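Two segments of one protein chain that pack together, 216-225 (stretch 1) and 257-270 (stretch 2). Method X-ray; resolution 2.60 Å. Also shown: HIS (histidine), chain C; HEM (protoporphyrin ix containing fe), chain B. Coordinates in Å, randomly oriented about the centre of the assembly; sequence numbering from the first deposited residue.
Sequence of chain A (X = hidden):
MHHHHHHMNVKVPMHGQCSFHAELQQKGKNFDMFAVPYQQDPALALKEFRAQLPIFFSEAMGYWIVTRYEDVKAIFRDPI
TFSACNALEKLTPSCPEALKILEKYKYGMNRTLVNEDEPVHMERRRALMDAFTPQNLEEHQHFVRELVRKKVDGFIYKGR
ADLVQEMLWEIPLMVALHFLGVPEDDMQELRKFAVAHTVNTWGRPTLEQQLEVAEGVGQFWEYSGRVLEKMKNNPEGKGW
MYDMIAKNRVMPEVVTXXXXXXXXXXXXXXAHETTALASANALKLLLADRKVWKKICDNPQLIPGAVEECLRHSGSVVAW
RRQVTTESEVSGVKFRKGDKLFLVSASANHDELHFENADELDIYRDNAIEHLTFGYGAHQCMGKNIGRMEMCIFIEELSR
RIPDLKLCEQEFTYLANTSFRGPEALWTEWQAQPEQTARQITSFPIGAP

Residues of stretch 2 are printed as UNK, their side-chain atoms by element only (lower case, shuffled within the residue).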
# COMPACT_ATOMS: atom_id res chain seq x y z
N GLY A 216 8.41 -16.81 9.25
CA GLY A 216 8.36 -15.37 9.49
C GLY A 216 6.96 -14.88 9.78
O GLY A 216 6.73 -14.13 10.74
N VAL A 217 5.99 -15.29 8.95
CA VAL A 217 4.60 -14.92 9.18
C VAL A 217 4.12 -15.44 10.53
O VAL A 217 3.47 -14.72 11.30
CB VAL A 217 3.74 -15.44 8.01
CG1 VAL A 217 2.26 -15.41 8.36
CG2 VAL A 217 4.01 -14.62 6.76
N GLY A 218 4.45 -16.69 10.85
CA GLY A 218 4.02 -17.25 12.12
C GLY A 218 4.57 -16.48 13.30
O GLY A 218 3.84 -16.10 14.22
N GLN A 219 5.88 -16.22 13.29
CA GLN A 219 6.49 -15.44 14.37
C GLN A 219 5.86 -14.06 14.46
O GLN A 219 5.55 -13.59 15.56
CB GLN A 219 7.99 -15.34 14.14
CG GLN A 219 8.68 -16.69 14.10
CD GLN A 219 10.14 -16.54 13.80
OE1 GLN A 219 10.67 -15.43 13.75
NE2 GLN A 219 10.82 -17.66 13.57
N PHE A 220 5.68 -13.40 13.32
CA PHE A 220 4.95 -12.13 13.27
C PHE A 220 3.64 -12.21 14.04
O PHE A 220 3.33 -11.34 14.86
CB PHE A 220 4.71 -11.76 11.80
CG PHE A 220 4.37 -10.31 11.57
CD1 PHE A 220 4.39 -9.40 12.62
CD2 PHE A 220 4.02 -9.87 10.30
CE1 PHE A 220 4.08 -8.08 12.39
CE2 PHE A 220 3.72 -8.56 10.07
CZ PHE A 220 3.75 -7.66 11.12
N TRP A 221 2.84 -13.25 13.78
CA TRP A 221 1.61 -13.44 14.53
C TRP A 221 1.89 -13.56 16.03
O TRP A 221 1.24 -12.90 16.85
CB TRP A 221 0.88 -14.69 14.03
CG TRP A 221 -0.44 -14.92 14.70
CD1 TRP A 221 -0.72 -15.80 15.70
CD2 TRP A 221 -1.67 -14.24 14.42
NE1 TRP A 221 -2.04 -15.72 16.05
CE2 TRP A 221 -2.65 -14.76 15.28
CE3 TRP A 221 -2.03 -13.24 13.51
CZ2 TRP A 221 -3.96 -14.32 15.28
CZ3 TRP A 221 -3.34 -12.79 13.51
CH2 TRP A 221 -4.29 -13.34 14.39
N GLU A 222 2.85 -14.40 16.39
CA GLU A 222 3.19 -14.57 17.80
C GLU A 222 3.66 -13.27 18.42
O GLU A 222 3.25 -12.92 19.53
CB GLU A 222 4.25 -15.64 17.95
CG GLU A 222 4.47 -16.07 19.36
CD GLU A 222 5.31 -17.32 19.42
OE1 GLU A 222 6.37 -17.33 18.76
OE2 GLU A 222 4.92 -18.29 20.11
N TYR A 223 4.51 -12.53 17.70
CA TYR A 223 5.00 -11.25 18.21
C TYR A 223 3.83 -10.30 18.52
O TYR A 223 3.75 -9.76 19.63
CB TYR A 223 5.95 -10.61 17.19
CG TYR A 223 6.45 -9.23 17.61
CD1 TYR A 223 7.48 -9.10 18.54
CD2 TYR A 223 5.88 -8.08 17.09
CE1 TYR A 223 7.93 -7.85 18.93
CE2 TYR A 223 6.32 -6.81 17.48
CZ TYR A 223 7.35 -6.71 18.40
OH TYR A 223 7.81 -5.48 18.80
N SER A 224 2.93 -10.09 17.55
CA SER A 224 1.76 -9.23 17.69
C SER A 224 0.92 -9.68 18.88
O SER A 224 0.34 -8.84 19.59
CB SER A 224 0.96 -9.22 16.38
OG SER A 224 1.03 -10.48 15.74
N GLY A 225 0.88 -10.99 19.13
CA GLY A 225 0.21 -11.46 20.32
C GLY A 225 0.81 -10.92 21.60
O GLY A 225 0.11 -10.35 22.42
N UNK A 257 -11.90 -9.70 19.83
CA UNK A 257 -10.55 -10.04 20.26
C UNK A 257 -9.70 -10.52 19.10
O UNK A 257 -8.52 -10.18 19.01
o UNK A 257 -8.28 -10.54 21.76
c UNK A 257 -10.59 -11.09 21.37
o UNK A 257 -9.36 -11.66 23.32
c UNK A 257 -9.32 -11.10 22.21
N UNK A 258 -10.28 -11.32 18.19
CA UNK A 258 -9.53 -11.71 17.00
C UNK A 258 -9.22 -10.50 16.14
O UNK A 258 -8.13 -10.40 15.57
o UNK A 258 -9.80 -12.38 13.84
c UNK A 258 -10.29 -12.73 16.17
c UNK A 258 -9.56 -13.03 14.87
n UNK A 258 -8.66 -14.00 14.92
N UNK A 259 -10.18 -9.59 16.00
CA UNK A 259 -9.89 -8.37 15.26
C UNK A 259 -8.71 -7.65 15.88
O UNK A 259 -7.87 -7.10 15.16
c UNK A 259 -10.43 -5.75 13.48
c UNK A 259 -11.11 -7.45 15.21
c UNK A 259 -10.48 -5.07 15.78
c UNK A 259 -10.01 -4.48 13.12
o UNK A 259 -9.41 -2.25 13.81
c UNK A 259 -10.06 -3.82 15.44
c UNK A 259 -9.83 -3.52 14.11
c UNK A 259 -10.69 -6.06 14.81
N UNK A 260 -8.61 -7.64 17.20
CA UNK A 260 -7.48 -6.99 17.84
C UNK A 260 -6.17 -7.63 17.41
O UNK A 260 -5.23 -6.94 17.00
c UNK A 260 -7.63 -7.03 19.36
c UNK A 260 -8.47 -6.07 21.51
c UNK A 260 -8.45 -5.90 19.99
c UNK A 260 -9.86 -5.83 19.42
N UNK A 261 -6.11 -8.96 17.47
CA UNK A 261 -4.88 -9.64 17.12
C UNK A 261 -4.61 -9.55 15.62
O UNK A 261 -3.47 -9.30 15.21
c UNK A 261 -2.46 -11.49 17.06
n UNK A 261 -1.58 -12.49 17.40
c UNK A 261 -3.65 -11.80 17.62
n UNK A 261 -3.47 -12.99 18.28
c UNK A 261 -2.22 -13.38 18.14
c UNK A 261 -4.97 -11.09 17.58
N UNK A 262 -5.65 -9.71 14.80
CA UNK A 262 -5.47 -9.62 13.36
C UNK A 262 -5.07 -8.21 12.94
O UNK A 262 -4.13 -8.03 12.15
o UNK A 262 -7.03 -11.46 12.91
c UNK A 262 -6.75 -10.08 12.64
N UNK A 263 -5.75 -7.19 13.47
CA UNK A 263 -5.41 -5.82 13.09
C UNK A 263 -4.01 -5.46 13.56
O UNK A 263 -3.26 -4.80 12.83
s UNK A 263 -6.38 -3.20 11.37
c UNK A 263 -6.27 -3.38 13.17
c UNK A 263 -6.45 -4.84 13.64
c UNK A 263 -7.40 -1.75 11.21
N UNK A 264 -3.62 -5.90 14.76
CA UNK A 264 -2.27 -5.65 15.23
C UNK A 264 -1.26 -6.00 14.14
O UNK A 264 -0.46 -5.15 13.72
s UNK A 264 -1.08 -4.24 17.95
c UNK A 264 -1.98 -6.47 16.49
c UNK A 264 -2.13 -5.71 17.80
c UNK A 264 0.52 -5.00 18.03
N UNK A 265 -1.30 -7.24 13.64
CA UNK A 265 -0.30 -7.67 12.67
C UNK A 265 -0.47 -6.98 11.33
O UNK A 265 0.51 -6.53 10.73
c UNK A 265 0.96 -9.73 11.99
c UNK A 265 -0.36 -9.18 12.47
s UNK A 265 0.88 -11.46 11.46
c UNK A 265 -0.63 -11.47 10.54
N UNK A 266 -1.71 -6.87 10.85
CA UNK A 266 -1.92 -6.24 9.56
C UNK A 266 -1.54 -4.76 9.61
O UNK A 266 -0.82 -4.25 8.73
c UNK A 266 -3.38 -6.42 9.14
N UNK A 267 -1.98 -4.05 10.65
CA UNK A 267 -1.76 -2.61 10.70
C UNK A 267 -0.28 -2.29 10.92
O UNK A 267 0.20 -1.22 10.51
c UNK A 267 -3.00 -0.51 11.32
c UNK A 267 -2.05 -1.97 13.15
c UNK A 267 -3.49 -0.42 9.88
c UNK A 267 -2.68 -1.95 11.75
N UNK A 268 0.48 -3.21 11.53
CA UNK A 268 1.91 -2.98 11.73
C UNK A 268 2.72 -3.11 10.47
O UNK A 268 3.94 -2.89 10.53
s UNK A 268 2.90 -4.48 15.41
c UNK A 268 2.46 -3.92 12.78
c UNK A 268 4.33 -5.06 14.53
c UNK A 268 2.12 -3.46 14.16
N UNK A 269 2.10 -3.48 9.35
CA UNK A 269 2.70 -3.34 8.04
C UNK A 269 2.07 -2.19 7.27
O UNK A 269 2.78 -1.37 6.67
c UNK A 269 3.04 -4.50 5.79
c UNK A 269 2.60 -4.67 7.26
c UNK A 269 3.40 -5.77 7.98
N UNK A 270 0.74 -2.08 7.32
CA UNK A 270 0.02 -1.12 6.50
C UNK A 270 0.22 0.34 6.96
O UNK A 270 0.18 1.24 6.12
c UNK A 270 -1.47 -1.47 6.50
N HIS C . -1.51 -3.22 3.40
CA HIS C . -2.00 -2.13 2.55
C HIS C . -1.32 -0.81 2.90
O HIS C . -1.70 0.24 2.36
CB HIS C . -3.52 -1.99 2.69
CG HIS C . -4.02 -2.16 4.09
ND1 HIS C . -4.85 -1.24 4.69
CD2 HIS C . -3.81 -3.14 5.00
CE1 HIS C . -5.13 -1.64 5.92
NE2 HIS C . -4.51 -2.79 6.13
OXT HIS C . -0.40 -0.77 3.71
CHA HEM B . -7.27 1.08 3.32
CHB HEM B . -3.65 2.41 0.35
CHC HEM B . -1.17 4.35 4.08
CHD HEM B . -4.58 2.58 7.06
C1A HEM B . -6.51 1.25 2.19
C2A HEM B . -6.82 0.79 0.84
C3A HEM B . -5.83 1.16 0.03
C4A HEM B . -4.83 1.86 0.82
CMA HEM B . -5.78 0.87 -1.48
CAA HEM B . -8.09 0.03 0.41
CBA HEM B . -9.04 1.05 -0.18
CGA HEM B . -10.36 0.43 -0.56
O1A HEM B . -10.52 -0.81 -0.39
O2A HEM B . -11.25 1.18 -1.02
C1B HEM B . -2.72 3.12 1.08
C2B HEM B . -1.61 3.87 0.52
C3B HEM B . -0.91 4.40 1.56
C4B HEM B . -1.56 4.00 2.80
CMB HEM B . -1.34 3.99 -1.00
CAB HEM B . 0.35 5.30 1.55
CBB HEM B . 0.86 5.90 0.47
C1C HEM B . -1.87 4.04 5.23
C2C HEM B . -1.52 4.36 6.60
C3C HEM B . -2.49 3.86 7.40
C4C HEM B . -3.47 3.21 6.57
CMC HEM B . -0.26 5.14 7.00
CAC HEM B . -2.67 3.88 8.94
CBC HEM B . -1.78 4.43 9.77
C1D HEM B . -5.59 2.00 6.33
C2D HEM B . -6.77 1.36 6.87
C3D HEM B . -7.51 0.95 5.85
C4D HEM B . -6.84 1.32 4.61
CMD HEM B . -7.11 1.17 8.36
CAD HEM B . -8.85 0.20 6.00
CBD HEM B . -10.04 1.14 6.12
CGD HEM B . -11.31 0.38 5.80
O1D HEM B . -11.22 -0.83 5.52
O2D HEM B . -12.41 0.98 5.80
NA HEM B . -5.28 1.88 2.13
NB HEM B . -2.66 3.22 2.46
NC HEM B . -3.07 3.34 5.26
ND HEM B . -5.67 1.96 4.94
FE HEM B . -4.15 2.62 3.72
O HOH W 1 -3.25 0.51 3.96

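Stretch 2 is a helix, as is stretch 1; their axes approach to 8.9 Å with their N-to-C directions at 116°. Position 257 has two side-chain carbons, the second carrying two oxygens, and lies out of reach of stretch 1: Asp257. At 258 the second of two carbons bears one oxygen and one nitrogen. The nitrogen lies 4.5 Å from Trp221 CH2, near the plane of the indole, and the residue is Asn258. Position 259, one carbon followed by a six-carbon ring bearing an oxygen, is Tyr259; position 260, four carbons forked at the second, is Leu260. Neither touches stretch 1.

At 261 one carbon leads to a five-membered ring of three carbons and two nitrogens, an imidazole. The ring lies flat against the six-membered ring of Trp221 in a face-to-face stack, centroids 3.6 Å apart and planes at 14°. The residue is His261. Its NE2 also donates a nearly linear hydrogen bond to Trp221 O (2.9 Å), so one imidazole engages both the indole and the carbonyl of the same residue.

At 262 a single carbon bears one oxygen, 3.6 Å from Trp221 CH2 at the indole edge: Ser262. Position 263 is an unbranched chain of two carbons, sulfur and carbon, turned away from stretch 1: Met263. The same chain at 264 points its CB toward stretch 1, where it comes 4.0 Å from Ser224 CB; this is Met264.

Position 265 repeats that composition, but its chain settles among Val217, Phe220, Trp221 and Ser224, a knob in a hole, and is Met265. Its CG stands 3.5 Å from Phe220 CG, almost on the normal to the ring, while its CE reaches 3.7 Å from Trp221 CE3 at the indole edge.

Position 266, a lone carbon directed away, is Ala266; 267, four carbons forked at the first with one arm two carbons long, is Ile267 and also points away. At 268 another unbranched chain with sulfur brings its terminal carbon to the edges of two rings: Met268, with CE 3.7 Å from Phe220 CE1 and 4.0 Å from Tyr223 CE2. Position 269, one carbon carrying two, is Val269, whose CG2 is 3.5 Å from Phe220 CE2. The single carbon at 270 is Ala270, beyond reach of stretch 1.

The contact thus centres on Met265, over the Phe220 face and against the Trp221 edge. The crossing is close beside it, where Ser224 CA and Met265 CA are 5.6 Å apart. His261 adds the stack and the hydrogen bond, while Met268 and Val269 line the Phe220 edge.

Stretch 2 257-270: DNYLHSMMMAIMVA
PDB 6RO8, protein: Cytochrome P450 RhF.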